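Local coordinates for cupin domain protein (Microcystis aeruginosa DIANCHI905, PDB 5ZBF) that binds iron(II) and 4-hydroxyphenylpyruvic acid as a cupin-superfamily isomerase that probably acts in building the Choi moiety of aeruginosins, at residues Val111-Ser116 / Ser133-Val138. Residues are numbered along the deposited sequence; the frame is centred on the assembly and turned at random.
Sequences VVLTLS and SWFEIV
Leu-113 and Phe-135 extend toward one another, and the CD1 methyl of the leucine comes to 3.7 Å from CZ at the far end of the phenylalanine ring. The approach is oblique to the ring, with CE1 as the next nearest atom, 4.0 Å from CD1 of Leu-113. Phe-135 sets its CG between its own N and carbonyl carbon (chi1 60°), a rotamer that carries the ring out toward Leu-113 while CD2 lies 3.6 Å above one face of the Trp-134 indole, near the periphery of the ring system. In this bicupin arrangement of two cupin domains, strand 112-119 pairs antiparallel with strand 74-78 of the first domain and with strand 126-131, which in turn pairs with strand 135-142; the two segments thus face each other without hydrogen bonds, and Val-130 touches both Leu-113 and Leu-115. Further along, the side chains of Leu-115 and Ile-137 run roughly perpendicular. CD2 of Leu-115 lies 3.9 Å from the backbone O of Ile-137 and 4.2 Å from its CG2, a branch placed beside the carbonyl carbon, where one methyl can meet both atoms. Ile-50, Ile-75 and Val-77 of the first cupin domain pack against Phe-135, whose side chain is about 14 Å from the bound iron.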
ATOM      1  N   VAL A 111       2.704  -4.496 -16.005  1.00 27.03           N
ATOM      2  CA  VAL A 111       2.903  -5.343 -14.810  1.00 24.02           C
ATOM      3  C   VAL A 111       3.772  -4.675 -13.731  1.00 23.75           C
ATOM      4  O   VAL A 111       3.765  -5.098 -12.564  1.00 24.69           O
ATOM      5  CB  VAL A 111       3.497  -6.742 -15.144  1.00 22.93           C
ATOM      6  CG1 VAL A 111       2.542  -7.533 -16.037  1.00 27.75           C
ATOM      7  CG2 VAL A 111       4.879  -6.648 -15.788  1.00 25.27           C
ATOM      8  N   VAL A 112       4.529  -3.646 -14.116  1.00 22.21           N
ATOM      9  CA  VAL A 112       5.266  -2.841 -13.134  1.00 21.06           C
ATOM     10  C   VAL A 112       5.058  -1.362 -13.449  1.00 23.06           C
ATOM     11  O   VAL A 112       5.212  -0.944 -14.587  1.00 24.48           O
ATOM     12  CB  VAL A 112       6.775  -3.170 -13.092  1.00 23.30           C
ATOM     13  CG1 VAL A 112       7.507  -2.281 -12.087  1.00 24.85           C
ATOM     14  CG2 VAL A 112       6.986  -4.624 -12.716  1.00 23.48           C
ATOM     15  N   LEU A 113       4.670  -0.605 -12.425  1.00 21.04           N
ATOM     16  CA  LEU A 113       4.548   0.850 -12.506  1.00 21.68           C
ATOM     17  C   LEU A 113       5.582   1.471 -11.586  1.00 23.51           C
ATOM     18  O   LEU A 113       6.068   0.823 -10.666  1.00 24.59           O
ATOM     19  CB  LEU A 113       3.152   1.302 -12.088  1.00 23.28           C
ATOM     20  CG  LEU A 113       1.986   0.816 -12.953  1.00 29.30           C
ATOM     21  CD1 LEU A 113       0.671   1.172 -12.269  1.00 31.85           C
ATOM     22  CD2 LEU A 113       2.082   1.394 -14.352  1.00 33.50           C
ATOM     23  N   THR A 114       5.930   2.727 -11.841  1.00 23.30           N
ATOM     24  CA  THR A 114       6.938   3.397 -11.036  1.00 21.53           C
ATOM     25  C   THR A 114       6.425   4.766 -10.625  1.00 23.30           C
ATOM     26  O   THR A 114       5.841   5.483 -11.422  1.00 25.80           O
ATOM     27  CB  THR A 114       8.289   3.493 -11.770  1.00 25.78           C
ATOM     28  OG1 THR A 114       8.764   2.171 -12.063  1.00 24.32           O
ATOM     29  CG2 THR A 114       9.325   4.210 -10.910  1.00 26.28           C
ATOM     30  N   LEU A 115       6.630   5.098  -9.361  1.00 21.72           N
ATOM     31  CA  LEU A 115       6.233   6.392  -8.816  1.00 24.14           C
ATOM     32  C   LEU A 115       7.044   7.487  -9.483  1.00 25.01           C
ATOM     33  O   LEU A 115       8.232   7.311  -9.741  1.00 24.90           O
ATOM     34  CB  LEU A 115       6.481   6.442  -7.303  1.00 21.81           C
ATOM     35  CG  LEU A 115       5.724   5.473  -6.391  1.00 23.69           C
ATOM     36  CD1 LEU A 115       6.251   5.603  -4.964  1.00 23.37           C
ATOM     37  CD2 LEU A 115       4.230   5.746  -6.444  1.00 27.51           C
ATOM     38  N   SER A 116       6.392   8.612  -9.767  1.00 26.22           N
ATOM     39  CA  SER A 116       7.062   9.770 -10.346  1.00 27.16           C
ATOM     40  C   SER A 116       6.594  11.029  -9.628  1.00 28.97           C
ATOM     41  O   SER A 116       5.531  11.048  -9.004  1.00 25.24           O
ATOM     42  CB  SER A 116       6.795   9.860 -11.854  1.00 32.22           C
ATOM     43  OG  SER A 116       5.412   9.936 -12.127  1.00 37.78           O
ATOM     44  N   SER A 133      -4.940   0.854 -13.222  1.00 27.04           N
ATOM     45  CA  SER A 133      -6.263   0.583 -13.771  1.00 28.97           C
ATOM     46  C   SER A 133      -7.390   0.693 -12.738  1.00 29.99           C
ATOM     47  O   SER A 133      -8.487   1.136 -13.092  1.00 31.83           O
ATOM     48  CB  SER A 133      -6.286  -0.796 -14.436  1.00 31.32           C
ATOM     49  OG  SER A 133      -6.040  -1.829 -13.504  1.00 32.87           O
ATOM     50  N   TRP A 134      -7.113   0.303 -11.484  1.00 26.13           N
ATOM     51  CA  TRP A 134      -8.107   0.326 -10.393  1.00 24.76           C
ATOM     52  C   TRP A 134      -7.652   1.053  -9.104  1.00 23.62           C
ATOM     53  O   TRP A 134      -8.329   0.985  -8.074  1.00 24.02           O
ATOM     54  CB  TRP A 134      -8.559  -1.111 -10.058  1.00 26.03           C
ATOM     55  CG  TRP A 134      -7.484  -2.074  -9.586  1.00 25.71           C
ATOM     56  CD1 TRP A 134      -6.645  -2.813 -10.369  1.00 25.95           C
ATOM     57  CD2 TRP A 134      -7.187  -2.438  -8.232  1.00 25.90           C
ATOM     58  NE1 TRP A 134      -5.833  -3.600  -9.591  1.00 26.72           N
ATOM     59  CE2 TRP A 134      -6.148  -3.390  -8.274  1.00 24.56           C
ATOM     60  CE3 TRP A 134      -7.703  -2.056  -6.992  1.00 22.47           C
ATOM     61  CZ2 TRP A 134      -5.606  -3.951  -7.121  1.00 24.79           C
ATOM     62  CZ3 TRP A 134      -7.168  -2.621  -5.842  1.00 24.69           C
ATOM     63  CH2 TRP A 134      -6.131  -3.556  -5.917  1.00 22.62           C
ATOM     64  N   PHE A 135      -6.543   1.787  -9.172  1.00 22.90           N
ATOM     65  CA  PHE A 135      -5.904   2.315  -7.974  1.00 19.93           C
ATOM     66  C   PHE A 135      -5.006   3.511  -8.292  1.00 23.26           C
ATOM     67  O   PHE A 135      -4.528   3.662  -9.405  1.00 24.61           O
ATOM     68  CB  PHE A 135      -5.035   1.220  -7.322  1.00 22.60           C
ATOM     69  CG  PHE A 135      -3.951   0.728  -8.225  1.00 21.46           C
ATOM     70  CD1 PHE A 135      -2.684   1.296  -8.196  1.00 23.66           C
ATOM     71  CD2 PHE A 135      -4.220  -0.255  -9.173  1.00 23.48           C
ATOM     72  CE1 PHE A 135      -1.699   0.870  -9.072  1.00 23.38           C
ATOM     73  CE2 PHE A 135      -3.237  -0.683 -10.050  1.00 24.47           C
ATOM     74  CZ  PHE A 135      -1.971  -0.125  -9.994  1.00 24.67           C
ATOM     75  N   GLU A 136      -4.746   4.324  -7.279  1.00 23.08           N
ATOM     76  CA  GLU A 136      -3.669   5.301  -7.334  1.00 21.41           C
ATOM     77  C   GLU A 136      -2.863   5.179  -6.054  1.00 19.84           C
ATOM     78  O   GLU A 136      -3.439   5.098  -4.974  1.00 24.54           O
ATOM     79  CB  GLU A 136      -4.220   6.722  -7.472  1.00 26.06           C
ATOM     80  CG  GLU A 136      -3.136   7.781  -7.532  1.00 30.16           C
ATOM     81  CD  GLU A 136      -3.661   9.176  -7.824  1.00 34.68           C
ATOM     82  OE1 GLU A 136      -4.877   9.420  -7.673  1.00 41.41           O
ATOM     83  OE2 GLU A 136      -2.843  10.041  -8.191  1.00 38.24           O
ATOM     84  N   ILE A 137      -1.541   5.179  -6.178  1.00 20.21           N
ATOM     85  CA  ILE A 137      -0.663   5.163  -5.008  1.00 20.52           C
ATOM     86  C   ILE A 137       0.057   6.506  -4.917  1.00 20.67           C
ATOM     87  O   ILE A 137       0.575   7.005  -5.907  1.00 21.97           O
ATOM     88  CB  ILE A 137       0.322   3.977  -5.057  1.00 22.24           C
ATOM     89  CG1 ILE A 137      -0.476   2.661  -4.963  1.00 26.71           C
ATOM     90  CG2 ILE A 137       1.344   4.061  -3.924  1.00 23.28           C
ATOM     91  CD1 ILE A 137       0.364   1.413  -5.075  1.00 30.99           C
ATOM     92  N   VAL A 138       0.052   7.082  -3.720  1.00 20.54           N
ATOM     93  CA  VAL A 138       0.686   8.366  -3.450  1.00 22.26           C
ATOM     94  C   VAL A 138       1.597   8.207  -2.244  1.00 21.19           C
ATOM     95  O   VAL A 138       1.161   7.734  -1.211  1.00 22.71           O
ATOM     96  CB  VAL A 138      -0.367   9.451  -3.147  1.00 22.28           C
ATOM     97  CG1 VAL A 138       0.308  10.807  -2.936  1.00 24.96           C
ATOM     98  CG2 VAL A 138      -1.393   9.509  -4.272  1.00 24.42           C
TER